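Local coordinates for protein glycerol Dehydrogenase (PDB 5XN8) that probably catalyses the NAD-dependent oxidation of glycerol to dihydroxyacetone, as a metal-dependent member of the iron-containing alcohol dehydrogenase family, at residues K3-P8 and S241-E246; S174-A179 and S201-C206. One frame throughout, in Å; residues are numbered along the deposited sequence.

Contact 1 sets the N-terminal strand 3-6 against helix 228-247, and contact 2 packs helix 162-185 against helix 197-223, the helix that precedes 228-247 in the chain. Their centres lie about 11 Å apart, and contact 2 is nested within the loop that contact 1 closes. The two meet directly: Ser-241 OG lies 2.7 Å from Thr-175 OG1, a probable hydrogen bond, and Gly-244 CA packs on Thr-175 CG2 at 3.6 Å. Both border the catalytic region. The side chain of Thr-175 is about 7 Å from the bound zinc ion, that of Glu-246 about 11 Å, and both contacts also touch the second subunit.

Contact 1: residues K3-P8 and S241-E246; sequences KVIQSP and SGIGFE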
loop_
_atom_site.group_PDB
_atom_site.type_symbol
_atom_site.label_atom_id
_atom_site.label_comp_id
_atom_site.label_asym_id
_atom_site.label_seq_id
_atom_site.Cartn_x
_atom_site.Cartn_y
_atom_site.Cartn_z
ATOM N N LYS A 3 28.586 16.676 18.640
ATOM C CA LYS A 3 27.155 16.978 18.537
ATOM C C LYS A 3 26.752 17.655 19.840
ATOM O O LYS A 3 27.162 17.229 20.916
ATOM C CB LYS A 3 26.332 15.711 18.310
ATOM C CG LYS A 3 26.624 14.997 17.001
ATOM C CD LYS A 3 25.931 13.647 16.932
ATOM C CE LYS A 3 25.948 13.083 15.519
ATOM N NZ LYS A 3 25.317 11.731 15.479
ATOM N N VAL A 4 25.993 18.745 19.743
ATOM C CA VAL A 4 25.579 19.505 20.924
ATOM C C VAL A 4 24.100 19.815 20.850
ATOM O O VAL A 4 23.580 20.116 19.783
ATOM C CB VAL A 4 26.373 20.823 21.098
ATOM C CG1 VAL A 4 26.094 21.445 22.469
ATOM C CG2 VAL A 4 27.874 20.575 20.936
ATOM N N ILE A 5 23.435 19.712 21.998
ATOM C CA ILE A 5 22.056 20.172 22.171
ATOM C C ILE A 5 21.991 20.934 23.494
ATOM O O ILE A 5 22.587 20.507 24.487
ATOM C CB ILE A 5 21.044 18.990 22.140
ATOM C CG1 ILE A 5 19.601 19.487 22.286
ATOM C CG2 ILE A 5 21.344 17.951 23.223
ATOM C CD1 ILE A 5 18.561 18.428 21.997
ATOM N N GLN A 6 21.302 22.077 23.503
ATOM C CA GLN A 6 21.055 22.802 24.752
ATOM C C GLN A 6 19.572 23.042 24.956
ATOM O O GLN A 6 18.773 22.931 24.028
ATOM C CB GLN A 6 21.889 24.090 24.862
ATOM C CG GLN A 6 21.704 25.145 23.777
ATOM C CD GLN A 6 22.656 26.317 23.971
ATOM O OE1 GLN A 6 23.885 26.185 23.812
ATOM N NE2 GLN A 6 22.106 27.464 24.353
ATOM N N SER A 7 19.208 23.315 26.201
ATOM C CA SER A 7 17.814 23.432 26.594
ATOM C C SER A 7 17.676 24.324 27.821
ATOM O O SER A 7 18.623 24.441 28.606
ATOM C CB SER A 7 17.248 22.035 26.896
ATOM O OG SER A 7 15.840 22.057 27.110
ATOM N N PRO A 8 16.507 24.977 27.987
ATOM C CA PRO A 8 16.214 25.555 29.297
ATOM C C PRO A 8 16.023 24.440 30.321
ATOM O O PRO A 8 15.494 23.383 29.972
ATOM C CB PRO A 8 14.886 26.288 29.061
ATOM C CG PRO A 8 14.261 25.559 27.926
ATOM C CD PRO A 8 15.416 25.234 27.031
ATOM N N SER A 241 10.108 24.377 18.336
ATOM C CA SER A 241 10.744 25.286 17.389
ATOM C C SER A 241 12.013 25.887 17.990
ATOM O O SER A 241 13.011 26.052 17.289
ATOM C CB SER A 241 9.766 26.388 16.956
ATOM O OG SER A 241 10.338 27.238 15.967
ATOM N N GLY A 242 11.965 26.192 19.289
ATOM C CA GLY A 242 13.100 26.743 20.028
ATOM C C GLY A 242 14.334 25.865 20.116
ATOM O O GLY A 242 15.450 26.336 19.867
ATOM N N ILE A 243 14.140 24.601 20.489
ATOM C CA ILE A 243 15.235 23.606 20.477
ATOM C C ILE A 243 15.664 23.384 19.029
ATOM O O ILE A 243 16.851 23.277 18.739
ATOM C CB ILE A 243 14.818 22.246 21.110
ATOM C CG1 ILE A 243 14.425 22.379 22.588
ATOM C CG2 ILE A 243 15.925 21.205 20.959
ATOM C CD1 ILE A 243 15.510 22.863 23.515
ATOM N N GLY A 244 14.687 23.321 18.127
ATOM C CA GLY A 244 14.933 23.161 16.699
ATOM C C GLY A 244 15.876 24.162 16.064
ATOM O O GLY A 244 16.798 23.762 15.371
ATOM N N PHE A 245 15.680 25.458 16.297
ATOM C CA PHE A 245 16.518 26.471 15.626
ATOM C C PHE A 245 17.897 26.613 16.286
ATOM O O PHE A 245 18.910 26.755 15.588
ATOM C CB PHE A 245 15.773 27.819 15.472
ATOM C CG PHE A 245 16.046 28.833 16.563
ATOM C CD1 PHE A 245 17.177 29.638 16.516
ATOM C CD2 PHE A 245 15.150 29.007 17.614
ATOM C CE1 PHE A 245 17.426 30.578 17.510
ATOM C CE2 PHE A 245 15.394 29.938 18.611
ATOM C CZ PHE A 245 16.533 30.729 18.564
ATOM N N GLU A 246 17.932 26.564 17.617
ATOM C CA GLU A 246 19.158 26.828 18.367
ATOM C C GLU A 246 20.150 25.671 18.318
ATOM O O GLU A 246 21.361 25.904 18.233
ATOM C CB GLU A 246 18.829 27.165 19.825
ATOM C CG GLU A 246 20.025 27.648 20.635
ATOM C CD GLU A 246 19.639 28.093 22.027
ATOM O OE1 GLU A 246 19.055 27.275 22.781
ATOM O OE2 GLU A 246 19.920 29.266 22.369
#
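The N-terminal strand 3-6, which pairs with a strand of the second subunit in an antiparallel ladder, packs on helix 228-247 through Ile-5, Gln-6 and the following Ser-7 and Pro-8. The axes of segments 3-6 and 241-246 approach to 8.6 Å and run at 146°. Ile-243 carries the apolar part of the contact: its CD1 tip reaches the backbone, 3.3 Å from Gln-6 O, and touches Ser-7 OG at 3.7 Å and Pro-8 CD. Its other branch, CG2, meets the CD1 tip of Ile-5 at 4.0 Å. A beta-branched isoleucine suits this place because its two arms serve two neighbours. The Ser-7 hydroxyl bonds Tyr-239 OH. One turn on, Glu-246 stretches out from the helix, CG anti to the backbone N (chi1 -172°), and crosses Gln-6 at about a right angle. Its carboxylate is buried but well satisfied, OE2 by Ala-126 N and OE1 by Asn-146 ND2, beside Ser-125, a probable NAD-binding residue. Glutamine suits its place by using both amide ends: OE1 bonds Lys-10 NZ of the second subunit, and NE2 weakly bonds OD1 of that same Asn-146. The amide and carboxylate planes are 60° apart, with Gln-6 CG 3.5 Å from Glu-246 OE1.

Contact 2: residues S174-A179 and S201-C206; sequences STWFEA and SLARLC
Trp-176 and Arg-204 meet at one margin of an antiparallel helix pair, where the arginine side chain lies across a face of the indole. Arg-204 leaves its helix with CG anti to the backbone N, and CB rests by the benzene half of the ring, 3.6 Å from Trp-176 CE3. A bend at chi2 (72°) brings CD over the six-membered ring, 3.5 Å from its centroid and 10° off the normal, a clear CH-pi contact. Beyond it the guanidinium swings past the pyrrole half: CZ stands 4.5 Å from the five-membered ring centroid in an off-centre cation-pi contact, with the two planes 65° apart. NH1 comes near Trp-176 NE1, but both are donors and do not bond. NH2 instead forms a salt bridge with Asp-208, one turn further along the same helix, which probably steadies the tip. Arginine suits this partly exposed margin, since its methylenes cover the ring while its charged end keeps that salt bridge.

Further in, the axes of segments 174-179 and 201-206 approach to 7.6 Å, a spacing that small residues permit. Ala-203 points its CB toward the opposing helix, 3.6 Å from Ala-179 CB and 4.1 Å from Thr-175 CG2, while Trp-176 CB lies against Ala-203 O. Cys-206 SG extends the apolar strip toward Thr-175 CB. The hydroxyl of Thr-175 has Ser-241 as partner, near Asp-121, a probable glycerol-binding residue.

Helix 162-185 is thus held between 197-223 and, through Ser-174 and Glu-178, helices 252-260 and 271-285. Glu-178 OE1 hydrogen-bonds ND1 of His-254, which binds the zinc ion with Asp-171 and His-271, a second-shell role. Helix 197-223 rests its Leu-202 and Cys-206 on helix 228-247, and its Leu-205 touches Ser-201 of the second subunit.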
loop_
_atom_site.group_PDB
_atom_site.type_symbol
_atom_site.label_atom_id
_atom_site.label_comp_id
_atom_site.label_asym_id
_atom_site.label_seq_id
_atom_site.Cartn_x
_atom_site.Cartn_y
_atom_site.Cartn_z
ATOM N N SER A 174 9.200 27.262 9.624
ATOM C CA SER A 174 10.562 27.293 9.082
ATOM C C SER A 174 11.550 26.336 9.738
ATOM O O SER A 174 12.635 26.126 9.207
ATOM C CB SER A 174 11.147 28.682 9.271
ATOM O OG SER A 174 11.497 28.877 10.635
ATOM N N THR A 175 11.214 25.804 10.906
ATOM C CA THR A 175 12.212 25.141 11.751
ATOM C C THR A 175 12.721 23.853 11.148
ATOM O O THR A 175 13.935 23.655 11.070
ATOM C CB THR A 175 11.655 24.906 13.169
ATOM O OG1 THR A 175 11.262 26.164 13.715
ATOM C CG2 THR A 175 12.693 24.283 14.069
ATOM N N TRP A 176 11.805 22.991 10.717
ATOM C CA TRP A 176 12.178 21.724 10.040
ATOM C C TRP A 176 13.030 21.943 8.792
ATOM O O TRP A 176 13.990 21.206 8.564
ATOM C CB TRP A 176 10.930 20.922 9.662
ATOM C CG TRP A 176 11.202 19.820 8.686
ATOM C CD1 TRP A 176 10.677 19.697 7.448
ATOM C CD2 TRP A 176 12.095 18.714 8.859
ATOM N NE1 TRP A 176 11.169 18.575 6.836
ATOM C CE2 TRP A 176 12.049 17.955 7.677
ATOM C CE3 TRP A 176 12.935 18.292 9.902
ATOM C CZ2 TRP A 176 12.803 16.790 7.499
ATOM C CZ3 TRP A 176 13.685 17.132 9.730
ATOM C CH2 TRP A 176 13.614 16.391 8.535
ATOM N N PHE A 177 12.682 22.941 7.982
ATOM C CA PHE A 177 13.343 23.113 6.691
ATOM C C PHE A 177 14.761 23.659 6.816
ATOM O O PHE A 177 15.662 23.240 6.068
ATOM C CB PHE A 177 12.508 23.993 5.775
ATOM C CG PHE A 177 11.197 23.372 5.410
ATOM C CD1 PHE A 177 11.144 22.353 4.469
ATOM C CD2 PHE A 177 10.035 23.755 6.049
ATOM C CE1 PHE A 177 9.940 21.758 4.149
ATOM C CE2 PHE A 177 8.826 23.147 5.733
ATOM C CZ PHE A 177 8.773 22.152 4.770
ATOM N N GLU A 178 14.952 24.572 7.766
ATOM C CA GLU A 178 16.267 25.124 8.080
ATOM C C GLU A 178 17.120 24.170 8.907
ATOM O O GLU A 178 18.350 24.103 8.734
ATOM C CB GLU A 178 16.113 26.441 8.844
ATOM C CG GLU A 178 15.412 27.535 8.045
ATOM C CD GLU A 178 15.310 28.828 8.816
ATOM O OE1 GLU A 178 14.471 28.931 9.721
ATOM O OE2 GLU A 178 16.058 29.757 8.491
ATOM N N ALA A 179 16.491 23.461 9.841
ATOM C CA ALA A 179 17.196 22.440 10.622
ATOM C C ALA A 179 17.728 21.383 9.671
ATOM O O ALA A 179 18.932 21.124 9.648
ATOM C CB ALA A 179 16.270 21.818 11.646
ATOM N N SER A 201 14.809 15.665 15.244
ATOM C CA SER A 201 13.518 14.986 15.411
ATOM C C SER A 201 12.443 15.945 15.925
ATOM O O SER A 201 11.304 15.888 15.479
ATOM C CB SER A 201 13.649 13.811 16.373
ATOM O OG SER A 201 13.705 14.288 17.699
ATOM N N LEU A 202 12.810 16.805 16.874
ATOM C CA LEU A 202 11.889 17.815 17.425
ATOM C C LEU A 202 11.578 18.912 16.414
ATOM O O LEU A 202 10.458 19.426 16.374
ATOM C CB LEU A 202 12.449 18.431 18.710
ATOM C CG LEU A 202 12.511 17.549 19.956
ATOM C CD1 LEU A 202 13.306 18.272 21.034
ATOM C CD2 LEU A 202 11.147 17.153 20.492
ATOM N N ALA A 203 12.566 19.258 15.595
ATOM C CA ALA A 203 12.353 20.109 14.419
ATOM C C ALA A 203 11.279 19.553 13.487
ATOM O O ALA A 203 10.427 20.303 13.019
ATOM C CB ALA A 203 13.651 20.298 13.654
ATOM N N ARG A 204 11.321 18.247 13.229
ATOM C CA ARG A 204 10.355 17.571 12.361
ATOM C C ARG A 204 8.995 17.462 13.023
ATOM O O ARG A 204 7.971 17.661 12.373
ATOM C CB ARG A 204 10.851 16.161 11.969
ATOM C CG ARG A 204 9.926 15.369 11.042
ATOM C CD ARG A 204 9.906 15.912 9.609
ATOM N NE ARG A 204 8.616 15.673 8.946
ATOM C CZ ARG A 204 8.407 15.585 7.633
ATOM N NH1 ARG A 204 9.399 15.714 6.750
ATOM N NH2 ARG A 204 7.179 15.354 7.184
ATOM N N LEU A 205 8.985 17.129 14.308
ATOM C CA LEU A 205 7.744 17.085 15.075
ATOM C C LEU A 205 7.037 18.436 15.079
ATOM O O LEU A 205 5.812 18.500 15.003
ATOM C CB LEU A 205 8.015 16.634 16.512
ATOM C CG LEU A 205 6.777 16.444 17.391
ATOM C CD1 LEU A 205 5.921 15.291 16.888
ATOM C CD2 LEU A 205 7.193 16.235 18.833
ATOM N N CYS A 206 7.802 19.510 15.196
ATOM C CA CYS A 206 7.258 20.870 15.068
ATOM C C CYS A 206 6.399 21.007 13.808
ATOM O O CYS A 206 5.228 21.412 13.878
ATOM C CB CYS A 206 8.406 21.876 15.027
ATOM S SG CYS A 206 7.903 23.586 15.006
#